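Local coordinates for protein chitinase (Thermococcus chitonophagus, PDB 5XSW) that probably hydrolyses internal glycosidic bonds of chitin as an endochitinase, this chain being the C-terminal part of a longer protein, at residues I133-P136 with K137-Y140; H147-G150 with F151-N155; K186-A189 with M190-L194; S254-F257 with N258-K261; E422-N425 with A426-R429. All blocks are in the same frame, centred on the assembly; numbering follows the deposited sequence.

Interaction 1 of 5, residues I133-P136 with K137-Y140; sequences IADP and KSYY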
loop_
_atom_site.group_PDB
_atom_site.type_symbol
_atom_site.label_atom_id
_atom_site.label_comp_id
_atom_site.label_asym_id
_atom_site.label_seq_id
_atom_site.Cartn_x
_atom_site.Cartn_y
_atom_site.Cartn_z
ATOM N N ILE A 133 41.984 -8.191 0.124
ATOM C CA ILE A 133 42.387 -7.072 0.967
ATOM C C ILE A 133 43.457 -6.237 0.269
ATOM O O ILE A 133 44.593 -6.668 0.109
ATOM C CB ILE A 133 42.902 -7.539 2.321
ATOM C CG1 ILE A 133 41.828 -8.402 3.041
ATOM C CG2 ILE A 133 43.377 -6.346 3.152
ATOM C CD1 ILE A 133 42.159 -8.710 4.510
ATOM N N ALA A 134 43.081 -5.042 -0.158
ATOM C CA ALA A 134 43.994 -4.177 -0.905
ATOM C C ALA A 134 45.089 -3.674 0.010
ATOM O O ALA A 134 46.255 -3.616 -0.353
ATOM C CB ALA A 134 43.230 -2.989 -1.523
ATOM N N ASP A 135 44.704 -3.300 1.219
ATOM C CA ASP A 135 45.607 -2.581 2.080
ATOM C C ASP A 135 45.353 -2.985 3.525
ATOM O O ASP A 135 44.564 -2.360 4.246
ATOM C CB ASP A 135 45.433 -1.077 1.827
ATOM C CG ASP A 135 46.190 -0.188 2.823
ATOM O OD1 ASP A 135 46.950 -0.680 3.668
ATOM O OD2 ASP A 135 46.017 1.054 2.730
ATOM N N PRO A 136 46.073 -4.013 3.981
ATOM C CA PRO A 136 45.836 -4.549 5.316
ATOM C C PRO A 136 45.924 -3.572 6.468
ATOM O O PRO A 136 45.173 -3.726 7.435
ATOM C CB PRO A 136 46.942 -5.624 5.456
ATOM C CG PRO A 136 47.131 -6.087 4.104
ATOM C CD PRO A 136 47.009 -4.861 3.219
ATOM N N LYS A 137 46.834 -2.612 6.426
ATOM C CA LYS A 137 46.969 -1.709 7.549
ATOM C C LYS A 137 45.686 -0.866 7.732
ATOM O O LYS A 137 45.251 -0.568 8.862
ATOM C CB LYS A 137 48.168 -0.783 7.347
ATOM C CG LYS A 137 48.311 0.251 8.460
ATOM C CD LYS A 137 49.773 0.569 8.781
ATOM C CE LYS A 137 50.082 2.049 8.560
ATOM N NZ LYS A 137 49.934 2.455 7.119
ATOM N N SER A 138 45.144 -0.423 6.606
ATOM C CA SER A 138 43.901 0.343 6.607
ATOM C C SER A 138 42.694 -0.585 6.924
ATOM O O SER A 138 41.831 -0.240 7.716
ATOM C CB SER A 138 43.736 1.046 5.271
ATOM O OG SER A 138 42.503 1.765 5.233
ATOM N N TYR A 139 42.690 -1.781 6.355
ATOM C CA TYR A 139 41.594 -2.711 6.527
ATOM C C TYR A 139 41.378 -3.044 8.008
ATOM O O TYR A 139 40.220 -3.092 8.430
ATOM C CB TYR A 139 41.849 -3.965 5.689
ATOM C CG TYR A 139 40.753 -5.034 5.616
ATOM C CD1 TYR A 139 40.622 -6.002 6.628
ATOM C CD2 TYR A 139 39.924 -5.139 4.489
ATOM C CE1 TYR A 139 39.646 -7.044 6.536
ATOM C CE2 TYR A 139 38.959 -6.150 4.398
ATOM C CZ TYR A 139 38.838 -7.086 5.442
ATOM O OH TYR A 139 37.924 -8.085 5.333
ATOM N N TYR A 140 42.457 -3.190 8.803
ATOM C CA TYR A 140 42.339 -3.635 10.207
ATOM C C TYR A 140 42.529 -2.522 11.186
ATOM O O TYR A 140 42.499 -2.753 12.373
ATOM C CB TYR A 140 43.335 -4.776 10.546
ATOM C CG TYR A 140 43.080 -6.050 9.807
ATOM C CD1 TYR A 140 42.007 -6.882 10.148
ATOM C CD2 TYR A 140 43.906 -6.454 8.761
ATOM C CE1 TYR A 140 41.771 -8.071 9.464
ATOM C CE2 TYR A 140 43.643 -7.635 8.029
ATOM C CZ TYR A 140 42.583 -8.446 8.404
ATOM O OH TYR A 140 42.311 -9.615 7.728
HETATM O O HOH W 1 49.109 -2.263 4.363
#

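Interaction 2 of 5, residues H147-G150 with F151-N155; sequences HQNG and FIMYN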
loop_
_atom_site.group_PDB
_atom_site.type_symbol
_atom_site.label_atom_id
_atom_site.label_comp_id
_atom_site.label_asym_id
_atom_site.label_seq_id
_atom_site.Cartn_x
_atom_site.Cartn_y
_atom_site.Cartn_z
ATOM N N HIS A 147 31.894 11.117 11.388
ATOM C CA HIS A 147 31.327 11.622 10.143
ATOM C C HIS A 147 29.934 12.198 10.389
ATOM O O HIS A 147 29.473 12.238 11.515
ATOM C CB HIS A 147 31.255 10.522 9.105
ATOM C CG HIS A 147 30.372 9.359 9.515
ATOM N ND1 HIS A 147 29.088 9.177 9.021
ATOM C CD2 HIS A 147 30.586 8.339 10.394
ATOM C CE1 HIS A 147 28.570 8.067 9.534
ATOM N NE2 HIS A 147 29.450 7.544 10.378
ATOM N N GLN A 148 29.274 12.666 9.343
ATOM C CA GLN A 148 27.957 13.275 9.560
ATOM C C GLN A 148 26.994 12.848 8.439
ATOM O O GLN A 148 26.123 13.621 8.020
ATOM C CB GLN A 148 28.095 14.826 9.662
ATOM C CG GLN A 148 28.587 15.301 11.102
ATOM C CD GLN A 148 27.591 15.021 12.305
ATOM O OE1 GLN A 148 26.855 15.931 12.713
ATOM N NE2 GLN A 148 27.613 13.780 12.896
ATOM N N ASN A 149 27.146 11.638 7.923
ATOM C CA ASN A 149 26.200 11.171 6.889
ATOM C C ASN A 149 24.774 10.982 7.476
ATOM O O ASN A 149 24.620 10.546 8.633
ATOM C CB ASN A 149 26.667 9.842 6.279
ATOM C CG ASN A 149 27.954 9.997 5.446
ATOM O OD1 ASN A 149 27.909 10.296 4.256
ATOM N ND2 ASN A 149 29.065 9.718 6.060
ATOM N N GLY A 150 23.756 11.280 6.689
ATOM C CA GLY A 150 22.405 11.080 7.201
ATOM C C GLY A 150 21.918 9.770 6.632
ATOM O O GLY A 150 22.513 8.728 6.881
ATOM N N PHE A 151 20.858 9.829 5.840
ATOM C CA PHE A 151 20.228 8.656 5.256
ATOM C C PHE A 151 21.178 7.920 4.248
ATOM O O PHE A 151 21.365 6.714 4.315
ATOM C CB PHE A 151 18.919 9.116 4.529
ATOM C CG PHE A 151 18.351 8.100 3.593
ATOM C CD1 PHE A 151 18.132 6.794 4.037
ATOM C CD2 PHE A 151 17.951 8.456 2.317
ATOM C CE1 PHE A 151 17.557 5.847 3.204
ATOM C CE2 PHE A 151 17.405 7.473 1.462
ATOM C CZ PHE A 151 17.211 6.180 1.926
ATOM N N ILE A 152 21.757 8.667 3.307
ATOM C CA ILE A 152 22.640 8.072 2.251
ATOM C C ILE A 152 24.100 8.290 2.642
ATOM O O ILE A 152 24.445 9.387 3.064
ATOM C CB ILE A 152 22.369 8.692 0.826
ATOM C CG1 ILE A 152 20.920 8.362 0.362
ATOM C CG2 ILE A 152 23.410 8.205 -0.244
ATOM C CD1 ILE A 152 20.746 6.862 0.027
ATOM N N MET A 153 24.944 7.268 2.463
ATOM C CA MET A 153 26.314 7.337 2.928
ATOM C C MET A 153 27.172 7.935 1.781
ATOM O O MET A 153 27.876 7.199 1.100
ATOM C CB MET A 153 26.844 5.946 3.325
ATOM C CG MET A 153 28.245 6.082 4.104
ATOM S SD MET A 153 28.007 6.550 5.825
ATOM C CE MET A 153 27.806 4.977 6.644
ATOM N N TYR A 154 27.030 9.234 1.521
ATOM C CA TYR A 154 27.830 9.863 0.442
ATOM C C TYR A 154 29.321 9.823 0.789
ATOM O O TYR A 154 30.130 9.697 -0.083
ATOM C CB TYR A 154 27.411 11.317 0.223
ATOM C CG TYR A 154 25.969 11.489 -0.234
ATOM C CD1 TYR A 154 25.628 11.246 -1.529
ATOM C CD2 TYR A 154 24.969 11.923 0.670
ATOM C CE1 TYR A 154 24.242 11.411 -1.965
ATOM C CE2 TYR A 154 23.588 12.109 0.253
ATOM C CZ TYR A 154 23.256 11.850 -1.049
ATOM O OH TYR A 154 21.957 12.018 -1.506
ATOM N N ASN A 155 29.669 9.944 2.066
ATOM C CA ASN A 155 31.090 9.982 2.479
ATOM C C ASN A 155 31.420 8.938 3.574
ATOM O O ASN A 155 31.513 9.254 4.751
ATOM C CB ASN A 155 31.429 11.406 2.976
ATOM C CG ASN A 155 31.101 12.511 1.925
ATOM O OD1 ASN A 155 30.189 13.336 2.131
ATOM N ND2 ASN A 155 31.873 12.557 0.830
HETATM O O HOH W 2 28.162 13.252 4.078
HETATM O O HOH W 3 23.677 11.867 3.976
#

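Interaction 3 of 5, residues K186-A189 with M190-L194; sequences KYFA and MGLAL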
loop_
_atom_site.group_PDB
_atom_site.type_symbol
_atom_site.label_atom_id
_atom_site.label_comp_id
_atom_site.label_asym_id
_atom_site.label_seq_id
_atom_site.Cartn_x
_atom_site.Cartn_y
_atom_site.Cartn_z
ATOM N N LYS A 186 23.183 -10.467 15.692
ATOM C CA LYS A 186 24.108 -10.313 14.587
ATOM C C LYS A 186 23.398 -10.531 13.284
ATOM O O LYS A 186 23.925 -10.138 12.238
ATOM C CB LYS A 186 25.269 -11.329 14.752
ATOM C CG LYS A 186 24.760 -12.777 14.652
ATOM C CD LYS A 186 25.943 -13.786 14.804
ATOM C CE LYS A 186 26.506 -13.875 16.196
ATOM N NZ LYS A 186 27.283 -15.174 16.292
ATOM N N TYR A 187 22.245 -11.228 13.289
ATOM C CA TYR A 187 21.568 -11.454 12.007
ATOM C C TYR A 187 20.949 -10.131 11.540
ATOM O O TYR A 187 20.984 -9.777 10.365
ATOM C CB TYR A 187 20.505 -12.573 12.108
ATOM C CG TYR A 187 21.158 -13.814 12.651
ATOM C CD1 TYR A 187 22.161 -14.450 11.929
ATOM C CD2 TYR A 187 20.834 -14.307 13.919
ATOM C CE1 TYR A 187 22.820 -15.575 12.457
ATOM C CE2 TYR A 187 21.494 -15.411 14.449
ATOM C CZ TYR A 187 22.471 -16.049 13.699
ATOM O OH TYR A 187 23.134 -17.140 14.227
ATOM N N PHE A 188 20.385 -9.420 12.494
ATOM C CA PHE A 188 19.923 -8.049 12.258
ATOM C C PHE A 188 21.087 -7.171 11.768
ATOM O O PHE A 188 20.939 -6.375 10.807
ATOM C CB PHE A 188 19.336 -7.452 13.560
ATOM C CG PHE A 188 18.936 -5.976 13.415
ATOM C CD1 PHE A 188 17.883 -5.612 12.571
ATOM C CD2 PHE A 188 19.592 -4.993 14.118
ATOM C CE1 PHE A 188 17.495 -4.214 12.440
ATOM C CE2 PHE A 188 19.241 -3.620 13.973
ATOM C CZ PHE A 188 18.171 -3.269 13.132
ATOM N N ALA A 189 22.244 -7.300 12.427
ATOM C CA ALA A 189 23.420 -6.497 11.994
ATOM C C ALA A 189 23.780 -6.842 10.537
ATOM O O ALA A 189 24.084 -5.957 9.705
ATOM C CB ALA A 189 24.646 -6.743 12.938
ATOM N N MET A 190 23.750 -8.131 10.191
ATOM C CA MET A 190 24.029 -8.468 8.792
ATOM C C MET A 190 22.989 -7.910 7.818
ATOM O O MET A 190 23.326 -7.573 6.689
ATOM C CB MET A 190 24.160 -10.006 8.598
ATOM C CG MET A 190 25.456 -10.515 9.259
ATOM S SD MET A 190 25.681 -12.307 8.919
ATOM C CE MET A 190 24.632 -12.947 10.109
ATOM N N GLY A 191 21.717 -7.838 8.225
ATOM C CA GLY A 191 20.713 -7.214 7.367
ATOM C C GLY A 191 20.983 -5.717 7.169
ATOM O O GLY A 191 20.803 -5.221 6.055
ATOM N N LEU A 192 21.383 -5.015 8.232
ATOM C CA LEU A 192 21.763 -3.596 8.127
ATOM C C LEU A 192 22.924 -3.486 7.111
ATOM O O LEU A 192 23.018 -2.534 6.385
ATOM C CB LEU A 192 22.231 -3.020 9.479
ATOM C CG LEU A 192 21.177 -2.766 10.595
ATOM C CD1 LEU A 192 21.832 -2.389 11.934
ATOM C CD2 LEU A 192 20.103 -1.740 10.100
ATOM N N ALA A 193 23.851 -4.446 7.153
ATOM C CA ALA A 193 25.077 -4.318 6.346
ATOM C C ALA A 193 24.691 -4.472 4.897
ATOM O O ALA A 193 25.263 -3.829 4.011
ATOM C CB ALA A 193 26.148 -5.390 6.760
ATOM N N LEU A 194 23.723 -5.344 4.627
ATOM C CA LEU A 194 23.331 -5.557 3.251
ATOM C C LEU A 194 22.548 -4.324 2.775
ATOM O O LEU A 194 22.692 -3.929 1.617
ATOM C CB LEU A 194 22.469 -6.835 3.069
ATOM C CG LEU A 194 21.897 -7.062 1.649
ATOM C CD1 LEU A 194 23.076 -7.084 0.615
ATOM C CD2 LEU A 194 21.083 -8.371 1.543
#

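Interaction 4 of 5, residues S254-F257 with N258-K261; sequences SGNF and NQIK. With PO4 (phosphate ion), chain M; PO4 (phosphate ion), chain E.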
loop_
_atom_site.group_PDB
_atom_site.type_symbol
_atom_site.label_atom_id
_atom_site.label_comp_id
_atom_site.label_asym_id
_atom_site.label_seq_id
_atom_site.Cartn_x
_atom_site.Cartn_y
_atom_site.Cartn_z
ATOM N N SER A 254 1.178 -2.670 6.367
ATOM C CA SER A 254 0.967 -3.485 5.206
ATOM C C SER A 254 0.676 -2.713 3.913
ATOM O O SER A 254 1.012 -3.230 2.860
ATOM C CB SER A 254 -0.144 -4.545 5.444
ATOM O OG SER A 254 -1.403 -3.951 5.528
ATOM N N GLY A 255 0.056 -1.528 3.952
ATOM C CA GLY A 255 -0.224 -0.806 2.706
ATOM C C GLY A 255 1.122 -0.411 2.027
ATOM O O GLY A 255 1.338 -0.645 0.835
ATOM N N ASN A 256 2.025 0.179 2.796
ATOM C CA ASN A 256 3.366 0.551 2.267
ATOM C C ASN A 256 4.142 -0.666 1.779
ATOM O O ASN A 256 4.766 -0.640 0.709
ATOM C CB ASN A 256 4.152 1.297 3.342
ATOM C CG ASN A 256 5.557 1.749 2.837
ATOM O OD1 ASN A 256 6.529 1.088 3.130
ATOM N ND2 ASN A 256 5.639 2.872 2.114
ATOM N N PHE A 257 4.047 -1.788 2.519
ATOM C CA PHE A 257 4.670 -3.050 2.068
ATOM C C PHE A 257 4.116 -3.518 0.755
ATOM O O PHE A 257 4.853 -3.954 -0.167
ATOM C CB PHE A 257 4.468 -4.163 3.157
ATOM C CG PHE A 257 5.233 -5.402 2.894
ATOM C CD1 PHE A 257 6.536 -5.528 3.365
ATOM C CD2 PHE A 257 4.650 -6.471 2.194
ATOM C CE1 PHE A 257 7.310 -6.727 3.139
ATOM C CE2 PHE A 257 5.358 -7.682 1.974
ATOM C CZ PHE A 257 6.704 -7.819 2.410
ATOM N N ASN A 258 2.788 -3.503 0.651
ATOM C CA ASN A 258 2.126 -3.878 -0.596
ATOM C C ASN A 258 2.606 -2.996 -1.773
ATOM O O ASN A 258 2.860 -3.459 -2.880
ATOM C CB ASN A 258 0.583 -3.733 -0.414
ATOM C CG ASN A 258 -0.219 -4.111 -1.687
ATOM O OD1 ASN A 258 -0.298 -3.346 -2.657
ATOM N ND2 ASN A 258 -0.829 -5.279 -1.664
ATOM N N GLN A 259 2.715 -1.716 -1.508
ATOM C CA GLN A 259 3.143 -0.789 -2.574
ATOM C C GLN A 259 4.617 -1.032 -3.020
ATOM O O GLN A 259 4.949 -1.057 -4.236
ATOM C CB GLN A 259 2.935 0.639 -2.056
ATOM C CG GLN A 259 3.461 1.758 -2.939
ATOM C CD GLN A 259 3.269 3.095 -2.252
ATOM O OE1 GLN A 259 2.528 3.951 -2.735
ATOM N NE2 GLN A 259 3.844 3.230 -1.082
ATOM N N ILE A 260 5.529 -1.241 -2.071
ATOM C CA ILE A 260 6.924 -1.440 -2.518
ATOM C C ILE A 260 7.139 -2.793 -3.144
ATOM O O ILE A 260 7.921 -2.922 -4.091
ATOM C CB ILE A 260 7.970 -1.208 -1.394
ATOM C CG1 ILE A 260 7.828 -2.200 -0.267
ATOM C CG2 ILE A 260 7.904 0.253 -0.920
ATOM C CD1 ILE A 260 8.771 -1.893 0.932
ATOM N N LYS A 261 6.377 -3.806 -2.726
ATOM C CA LYS A 261 6.293 -5.031 -3.498
ATOM C C LYS A 261 5.837 -4.789 -4.953
ATOM O O LYS A 261 6.411 -5.348 -5.920
ATOM C CB LYS A 261 5.311 -6.002 -2.769
ATOM C CG LYS A 261 5.345 -7.387 -3.101
ATOM C CD LYS A 261 4.372 -8.172 -2.118
ATOM C CE LYS A 261 3.961 -9.428 -2.840
ATOM N NZ LYS A 261 3.052 -10.168 -1.912
HETATM P P PO4 M . -3.013 -0.781 6.049
HETATM O O1 PO4 M . -1.634 -1.233 6.414
HETATM O O2 PO4 M . -3.770 -0.588 7.330
HETATM O O3 PO4 M . -3.790 -1.823 5.290
HETATM O O4 PO4 M . -2.857 0.493 5.320
HETATM P P PO4 E . 3.394 5.970 1.106
HETATM O O1 PO4 E . 3.206 4.845 2.057
HETATM O O2 PO4 E . 4.155 5.630 -0.147
HETATM O O3 PO4 E . 2.010 6.464 0.778
HETATM O O4 PO4 E . 4.206 7.086 1.612
#

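Interaction 5 of 5, residues E422-N425 with A426-R429; sequences EEWN and AMMR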
loop_
_atom_site.group_PDB
_atom_site.type_symbol
_atom_site.label_atom_id
_atom_site.label_comp_id
_atom_site.label_asym_id
_atom_site.label_seq_id
_atom_site.Cartn_x
_atom_site.Cartn_y
_atom_site.Cartn_z
ATOM N N GLU A 422 22.922 -22.641 -10.376
ATOM C CA GLU A 422 24.341 -22.822 -10.633
ATOM C C GLU A 422 25.099 -21.572 -10.262
ATOM O O GLU A 422 26.195 -21.648 -9.700
ATOM C CB GLU A 422 24.606 -23.156 -12.102
ATOM C CG GLU A 422 24.047 -24.495 -12.566
ATOM C CD GLU A 422 24.293 -24.740 -14.052
ATOM O OE1 GLU A 422 24.949 -23.882 -14.698
ATOM O OE2 GLU A 422 23.830 -25.788 -14.567
ATOM N N GLU A 423 24.527 -20.425 -10.635
ATOM C CA GLU A 423 25.090 -19.131 -10.280
ATOM C C GLU A 423 25.124 -18.979 -8.759
ATOM O O GLU A 423 26.158 -18.601 -8.189
ATOM C CB GLU A 423 24.284 -18.006 -10.943
ATOM C CG GLU A 423 24.456 -18.005 -12.459
ATOM C CD GLU A 423 23.466 -17.108 -13.248
ATOM O OE1 GLU A 423 23.841 -16.744 -14.383
ATOM O OE2 GLU A 423 22.337 -16.781 -12.776
ATOM N N TRP A 424 24.017 -19.325 -8.099
ATOM C CA TRP A 424 23.948 -19.201 -6.634
ATOM C C TRP A 424 24.992 -20.109 -5.976
ATOM O O TRP A 424 25.689 -19.717 -5.028
ATOM C CB TRP A 424 22.538 -19.520 -6.105
ATOM C CG TRP A 424 22.428 -19.116 -4.681
ATOM C CD1 TRP A 424 22.727 -19.879 -3.581
ATOM C CD2 TRP A 424 22.066 -17.818 -4.181
ATOM N NE1 TRP A 424 22.530 -19.141 -2.432
ATOM C CE2 TRP A 424 22.131 -17.875 -2.774
ATOM C CE3 TRP A 424 21.642 -16.628 -4.784
ATOM C CZ2 TRP A 424 21.817 -16.776 -1.962
ATOM C CZ3 TRP A 424 21.323 -15.540 -3.970
ATOM C CH2 TRP A 424 21.425 -15.624 -2.577
ATOM N N ASN A 425 25.112 -21.339 -6.481
ATOM C CA ASN A 425 26.112 -22.275 -5.950
ATOM C C ASN A 425 27.509 -21.781 -6.170
ATOM O O ASN A 425 28.341 -21.855 -5.269
ATOM C CB ASN A 425 25.955 -23.662 -6.600
ATOM C CG ASN A 425 24.680 -24.333 -6.187
ATOM O OD1 ASN A 425 24.140 -24.049 -5.117
ATOM N ND2 ASN A 425 24.174 -25.218 -7.033
ATOM N N ALA A 426 27.782 -21.253 -7.368
ATOM C CA ALA A 426 29.112 -20.671 -7.612
ATOM C C ALA A 426 29.389 -19.498 -6.672
ATOM O O ALA A 426 30.510 -19.323 -6.146
ATOM C CB ALA A 426 29.246 -20.221 -9.070
ATOM N N MET A 427 28.362 -18.673 -6.469
ATOM C CA MET A 427 28.490 -17.547 -5.535
ATOM C C MET A 427 28.851 -18.046 -4.125
ATOM O O MET A 427 29.787 -17.549 -3.471
ATOM C CB MET A 427 27.173 -16.718 -5.551
ATOM C CG MET A 427 27.241 -15.432 -4.692
ATOM S SD MET A 427 25.534 -14.942 -4.315
ATOM C CE MET A 427 25.239 -16.037 -2.963
ATOM N N MET A 428 28.126 -19.047 -3.645
ATOM C CA MET A 428 28.357 -19.534 -2.300
ATOM C C MET A 428 29.740 -20.219 -2.143
ATOM O O MET A 428 30.371 -20.073 -1.105
ATOM C CB MET A 428 27.205 -20.485 -1.902
ATOM C CG MET A 428 25.871 -19.728 -1.588
ATOM S SD MET A 428 26.067 -18.313 -0.434
ATOM C CE MET A 428 26.679 -19.082 1.048
ATOM N N ARG A 429 30.247 -20.917 -3.179
ATOM C CA ARG A 429 31.672 -21.375 -3.130
ATOM C C ARG A 429 32.650 -20.203 -2.919
ATOM O O ARG A 429 33.529 -20.244 -2.044
ATOM C CB ARG A 429 32.046 -22.152 -4.420
ATOM C CG ARG A 429 31.412 -23.552 -4.485
ATOM C CD ARG A 429 32.012 -24.447 -5.592
ATOM N NE ARG A 429 31.693 -23.965 -6.941
ATOM C CZ ARG A 429 30.534 -24.197 -7.561
ATOM N NH1 ARG A 429 29.576 -24.913 -6.970
ATOM N NH2 ARG A 429 30.337 -23.722 -8.774
HETATM O O HOH W 4 27.904 -23.805 -10.053
#

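Interaction 1 of 5, residues I133-P136 with K137-Y140
I133 covers one face of the Y139 ring. Its CD1 stands over the ring centre, 3.7 Å from the centroid, in a CH-pi contact. At the edge of the same ring, in its plane, lies Y140 CD1. The Y140 ring in turn has Y139 CD1 above one face, 3.5 Å from the plane and over its centre. I133 crosses both tyrosines at about a right angle. With CD1 anti to CA (chi2 -170°), the I133 chain reaches forward over Y139, and CD1 also meets Y140 OH at 3.3 Å. I133 CG2 packs nearer the backbone, against Y139 CB and CG.

I133-Y140 runs into the start of helix 136-139, and D135 is its N-cap. D135 OD1 accepts a weak, long bond of 3.5 Å from S138 N. A water bridges the same cap, donating to D135 OD1 and accepting from K137 N. The first helical bonds follow: Y139 N to D135 O at 2.9 Å and Y140 N to P136 O at 3.1 Å.

L438 of helix 421-439 touches both I133 and Y139, and the Y140 ring stacks with H441. Y139 OH is hydrogen-bonded to D452. A leucine at Y139 would probably leave D452 without this hydroxyl and deprive I133 CD1 of the flat face it rests on. S138 O and Y139 O are bound by the side chains of H158 and Q161.

Interaction 2 of 5, residues H147-G150 with F151-N155
N149 and N155 close a short loop within the long connection between helix 136-139 and strand 168-169, the side-chain amide of one pairing with the backbone of the other. N155 N donates to N149 OD1 at 2.8 Å, in a nearly straight bond (168°). N149 ND2 donates back to N155 O, also at 2.8 Å, and approaches that oxygen from above the carbonyl plane. Both ends of the buried amide are therefore held, which fixes its rotation. A water adds to the grip, donating to N149 OD1 and to N155 OD1.

Between the two asparagines the chain makes an inverse gamma turn centred on M153, with a weak bond from Y154 N to I152 O. The M153 chain, bent at chi2 and chi3, lays SD 3.3 Å from N149 ND2. SD also lies obliquely to the H147 ring, 4.0 Å from CE1. An alanine at N149 would probably leave N155 N and O without these partners and open a gap beside the M153 sulfur.

A second water accepts from G150 N and donates to I152 O. The F151 ring meets F205 edge-to-face, and the F151 backbone is hydrogen-bonded to N202.

Interaction 3 of 5, residues K186-A189 with M190-L194
Y187 and M190 lie side by side and point the same way, three residues apart on helix 186-199. The methyl end of M190 does the touching: CE is 3.4 Å from Y187 CD1 and approaches the ring obliquely. M190 is extended at chi2, then bent at chi3 (-81°), and this bend turns CE back toward the tyrosine. CE also packs on K186 O at 3.6 Å. One face of the Y187 ring has K186 CG over its centre.

F188 and L192 form the second pair, four residues apart, with their side chains set at a slant. L192 CG lies over one face of the F188 ring, offset toward the rim, in a CH-pi contact of 4.2 Å to the centroid. L192 CD1 reaches F188 CE2 at 3.5 Å, and CD2 lies near CZ. F188 CG is anti to the backbone N (chi1 175°), which brings its ring to the leucine one turn on.

The backbone beneath is regular alpha helix. L192 N donates to F188 O at 2.9 Å, and M190 N, G191 N and A193 N make the matching bonds to K186, Y187 and A189.

K186 NZ makes a salt bridge with D401 and a hydrogen bond to N396 O, while Y187 OH bonds to D401 OD1 and to a glycerol. Helix 288-311 meets Y187, F188 and L192 through I290 and P293. Helix 399-412 meets M190 through F405, and helix 449-461 packs on M190 and A193 through F453.

Interaction 4 of 5, residues S254-F257 with N258-K261
N256 and Q259 hold one phosphate between them, one turn apart on the alpha helix 254-263. N256 ND2 donates to O1 of that ion at 3.1 Å. Q259 NE2 donates to O2 at 2.6 Å. The two amide planes stand 85° apart, and their N-H groups meet different oxygens. Q259 runs extended beyond CG to get there.

A second phosphate sits by the first turn. G255 N donates to its O1 at 3.0 Å, and S254 OG lies 2.9 Å from the same oxygen. S254 OG also bonds to Q259 OE1 of the second subunit. The N-terminal end of a helix is likely to favour such an anion. Both ions probably come from the crystallisation liquor.

Both phosphates lie at the interface with the second subunit. S254 and G255 of that subunit and V340 N of this chain bind the ion held by N256 and Q259 here; N256, Q259 and V340 N of the second subunit bind the other. K261 NZ makes a salt bridge to D476 of the second subunit and hydrogen bonds to D270 O and A272 O of its own chain.

Behind the first shell, S299 of helix 288-311 bonds to N256 OD1, and M302 packs on N256 and Q259. The helix backbone positions the rest: Q259 N donates to G255 O at 2.9 Å, and K261 N to F257 O at 3.0 Å in a nearly straight bond (168°).

Interaction 5 of 5, residues E422-N425 with A426-R429
E422 O accepts the backbone N-H of A426 at 2.8 Å. The same oxygen takes a second bond from a water, which accepts from R429 NH2 at 2.7 Å. The water lies at the edge of the guanidinium, in its plane.

E423 O accepts from M427 N at 2.8 Å. The E423 side chain turns back, and OE2 is hydrogen-bonded to S420 N, just ahead of helix 421-439.

W424 carries the side-chain contact. M427 CE stands over one face of the indole, 3.6 Å from the centroid of the six-membered ring. M427 SD lies over the same face, 4.3 Å from that centroid. M427 runs alongside the tryptophan, and its bend at chi3 (81°) brings the methyl over the ring. M428 also lies alongside W424, but meets it obliquely: CG is 3.5 Å from NE1, and SD is 4.8 Å from the centroid of the five-membered ring. The indole makes a cation-pi contact with R410 and packs on F406, both of helix 399-412.

N425 O accepts from R429 N at 3.0 Å. It also lies over one face of the R429 guanidinium, offset toward the rim. A bend at chi3 (-68°) folds that group back along the helix toward the water.

Polar groups on one side and a tryptophan with two methionines on the other mark an amphipathic alpha helix, with Met-aromatic contacts at three- and four-residue spacing.

Interactions 3 and 4 are buried; interactions 1, 2 and 5 are partly exposed. Interactions 3, 4 and 5 lie along regular helices, interaction 1 at a helix start, and interaction 2 in a loop. No two of them touch. They share neighbours instead: interactions 2, 3 and 4 pack against helix 288-311, and interactions 3 and 5 against helix 399-412. Interaction 1 rests on helix 421-439, the helix that bears interaction 5. The chemistry follows the place. Interactions 1, 3 and 5 join apolar groups to aromatic rings. Interaction 2 relies on a side-chain amide. Interaction 4 turns polar groups to the second subunit and bound phosphates.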